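Local structure of probable transcriptional regulator, AsnC family (Thermus thermophilus, 2DJW) at residues A[4-9]-A[67-72]. The protein is of unknown function but, as a stand-alone RAM-domain protein of the Lrp/AsnC family, may take part in transcriptional regulation. Residues are numbered along the deposited sequence; the frame is centred on the assembly and turned at random.
Sequences AFVLIR and ERTETL
F5 and L72 open an antiparallel pairing of strands 4-9 and 67-72. Each donates its N-H to the other's carbonyl, and the bond from L72 N to F5 O is nearly straight (176°). L7 and E70 form the next hydrogen-bonded pair, with 2.7 Å from E70 N to L7 O. V6 with T71 and I8 with T69 are non-hydrogen-bonded pairs.

L72 packs on both L7 and F5. Its CD2 meets L7 CD1 at 3.9 Å, the side chains crossing at a slant. Its CB lies 4.0 Å from F5 CB. V41 of a second subunit covers this end of the face, and F5, L7 and L72 are buried. On the other face V6 CG1, anti to the backbone N (chi1 -168°), touches both threonine hydroxyls and comes within 3.4 Å of T69 OG1. Helix 52-60 covers that side: I60 packs on V6, and V56 on T69 and T71.

The R9 end is more polar and more open to solvent, though the bond from R9 N to R68 O stays short. R9 O accepts from both E67 N and R68 N, the latter on a lone pair at 3.2 Å. The R9 chain bends at chi3 (-51°), which sets NE. R9 NH1 lies 3.5 Å from R68 CB. E67 OE2 touches R9 CG at 3.5 Å but stays 5.1 Å from R9 NE, without pairing. R9 NH2 instead bonds P37 O, and Y38 adds a cation-pi contact. E67 and R68 are exposed, and the end of R68 leads away from strand 4-9, toward R9 of a third subunit.

The doubled residues opposite R9 make a classic beta bulge. It lies where strand 66-77 pairs with strand 2-10 in the four-stranded antiparallel sheet, order 2-3-1-4, of the ferredoxin-like RAM domain.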
loop_
_atom_site.group_PDB
_atom_site.type_symbol
_atom_site.label_atom_id
_atom_site.label_comp_id
_atom_site.label_asym_id
_atom_site.label_seq_id
_atom_site.Cartn_x
_atom_site.Cartn_y
_atom_site.Cartn_z
ATOM N N ALA A 4 -24.069 -7.912 -4.377
ATOM C CA ALA A 4 -22.848 -7.497 -3.717
ATOM C C ALA A 4 -21.845 -8.645 -3.759
ATOM O O ALA A 4 -22.221 -9.824 -3.774
ATOM C CB ALA A 4 -23.144 -7.088 -2.279
ATOM N N PHE A 5 -20.567 -8.297 -3.802
ATOM C CA PHE A 5 -19.490 -9.280 -3.770
ATOM C C PHE A 5 -18.802 -9.021 -2.454
ATOM O O PHE A 5 -18.244 -7.942 -2.265
ATOM C CB PHE A 5 -18.510 -9.082 -4.951
ATOM C CG PHE A 5 -19.162 -9.252 -6.307
ATOM C CD1 PHE A 5 -19.161 -10.487 -6.941
ATOM C CD2 PHE A 5 -19.827 -8.183 -6.923
ATOM C CE1 PHE A 5 -19.798 -10.654 -8.175
ATOM C CE2 PHE A 5 -20.459 -8.349 -8.155
ATOM C CZ PHE A 5 -20.442 -9.575 -8.789
ATOM N N VAL A 6 -18.889 -9.980 -1.528
ATOM C CA VAL A 6 -18.255 -9.820 -0.205
ATOM C C VAL A 6 -16.935 -10.576 -0.141
ATOM O O VAL A 6 -16.873 -11.798 -0.290
ATOM C CB VAL A 6 -19.175 -10.165 1.007
ATOM C CG1 VAL A 6 -18.538 -9.692 2.289
ATOM C CG2 VAL A 6 -20.549 -9.515 0.851
ATOM N N LEU A 7 -15.873 -9.809 0.041
ATOM C CA LEU A 7 -14.539 -10.345 0.098
ATOM C C LEU A 7 -14.178 -10.591 1.582
ATOM O O LEU A 7 -14.158 -9.666 2.388
ATOM C CB LEU A 7 -13.580 -9.345 -0.566
ATOM C CG LEU A 7 -13.351 -9.262 -2.103
ATOM C CD1 LEU A 7 -14.596 -9.411 -2.991
ATOM C CD2 LEU A 7 -12.588 -7.973 -2.456
ATOM N N ILE A 8 -13.902 -11.856 1.914
ATOM C CA ILE A 8 -13.627 -12.280 3.299
ATOM C C ILE A 8 -12.191 -12.801 3.444
ATOM O O ILE A 8 -11.801 -13.766 2.773
ATOM C CB ILE A 8 -14.633 -13.357 3.762
ATOM C CG1 ILE A 8 -16.063 -12.988 3.376
ATOM C CG2 ILE A 8 -14.542 -13.643 5.256
ATOM C CD1 ILE A 8 -16.635 -13.930 2.324
ATOM N N ARG A 9 -11.403 -12.128 4.280
ATOM C CA ARG A 9 -10.104 -12.638 4.707
ATOM C C ARG A 9 -10.224 -13.282 6.101
ATOM O O ARG A 9 -10.352 -12.581 7.122
ATOM C CB ARG A 9 -9.045 -11.528 4.733
ATOM C CG ARG A 9 -7.747 -11.908 5.481
ATOM C CD ARG A 9 -6.728 -10.798 5.432
ATOM N NE ARG A 9 -6.552 -10.357 4.044
ATOM C CZ ARG A 9 -6.836 -9.142 3.571
ATOM N NH1 ARG A 9 -7.277 -8.174 4.375
ATOM N NH2 ARG A 9 -6.647 -8.897 2.285
ATOM N N GLU A 67 -10.831 -11.840 9.824
ATOM C CA GLU A 67 -9.935 -10.717 10.014
ATOM C C GLU A 67 -10.452 -9.426 9.341
ATOM O O GLU A 67 -10.643 -8.403 10.014
ATOM C CB GLU A 67 -8.535 -11.079 9.521
ATOM C CG GLU A 67 -7.796 -12.018 10.459
ATOM C CD GLU A 67 -6.483 -12.484 9.896
ATOM O OE1 GLU A 67 -5.606 -12.892 10.689
ATOM O OE2 GLU A 67 -6.322 -12.462 8.658
ATOM N N ARG A 68 -10.665 -9.485 8.023
ATOM C CA ARG A 68 -11.194 -8.362 7.249
ATOM C C ARG A 68 -12.279 -8.822 6.285
ATOM O O ARG A 68 -12.221 -9.927 5.730
ATOM C CB ARG A 68 -10.090 -7.658 6.443
ATOM C CG ARG A 68 -9.005 -6.949 7.278
ATOM C CD ARG A 68 -9.445 -5.579 7.831
ATOM N NE ARG A 68 -8.416 -5.053 8.730
ATOM C CZ ARG A 68 -7.565 -4.065 8.434
ATOM N NH1 ARG A 68 -7.619 -3.428 7.259
ATOM N NH2 ARG A 68 -6.661 -3.686 9.335
ATOM N N THR A 69 -13.254 -7.944 6.093
ATOM C CA THR A 69 -14.269 -8.066 5.050
ATOM C C THR A 69 -14.197 -6.818 4.129
ATOM O O THR A 69 -13.910 -5.687 4.603
ATOM C CB THR A 69 -15.675 -8.237 5.692
ATOM O OG1 THR A 69 -16.488 -9.067 4.876
ATOM C CG2 THR A 69 -16.379 -6.918 5.897
ATOM N N GLU A 70 -14.442 -7.013 2.827
ATOM C CA GLU A 70 -14.622 -5.876 1.905
ATOM C C GLU A 70 -15.759 -6.090 0.917
ATOM O O GLU A 70 -15.711 -6.997 0.124
ATOM C CB GLU A 70 -13.324 -5.536 1.159
ATOM C CG GLU A 70 -13.207 -4.061 0.839
ATOM C CD GLU A 70 -12.398 -3.762 -0.415
ATOM O OE1 GLU A 70 -11.436 -4.497 -0.703
ATOM O OE2 GLU A 70 -12.716 -2.760 -1.099
ATOM N N THR A 71 -16.788 -5.253 0.982
ATOM C CA THR A 71 -17.988 -5.427 0.167
ATOM C C THR A 71 -17.975 -4.526 -1.075
ATOM O O THR A 71 -17.830 -3.290 -0.973
ATOM C CB THR A 71 -19.267 -5.187 0.970
ATOM O OG1 THR A 71 -19.284 -6.064 2.092
ATOM C CG2 THR A 71 -20.523 -5.462 0.127
ATOM N N LEU A 72 -18.122 -5.185 -2.228
ATOM C CA LEU A 72 -18.222 -4.525 -3.529
ATOM C C LEU A 72 -19.685 -4.564 -3.925
ATOM O O LEU A 72 -20.157 -5.592 -4.394
ATOM C CB LEU A 72 -17.368 -5.258 -4.572
ATOM C CG LEU A 72 -15.834 -5.084 -4.657
ATOM C CD1 LEU A 72 -15.111 -4.631 -3.411
ATOM C CD2 LEU A 72 -15.147 -6.302 -5.231
#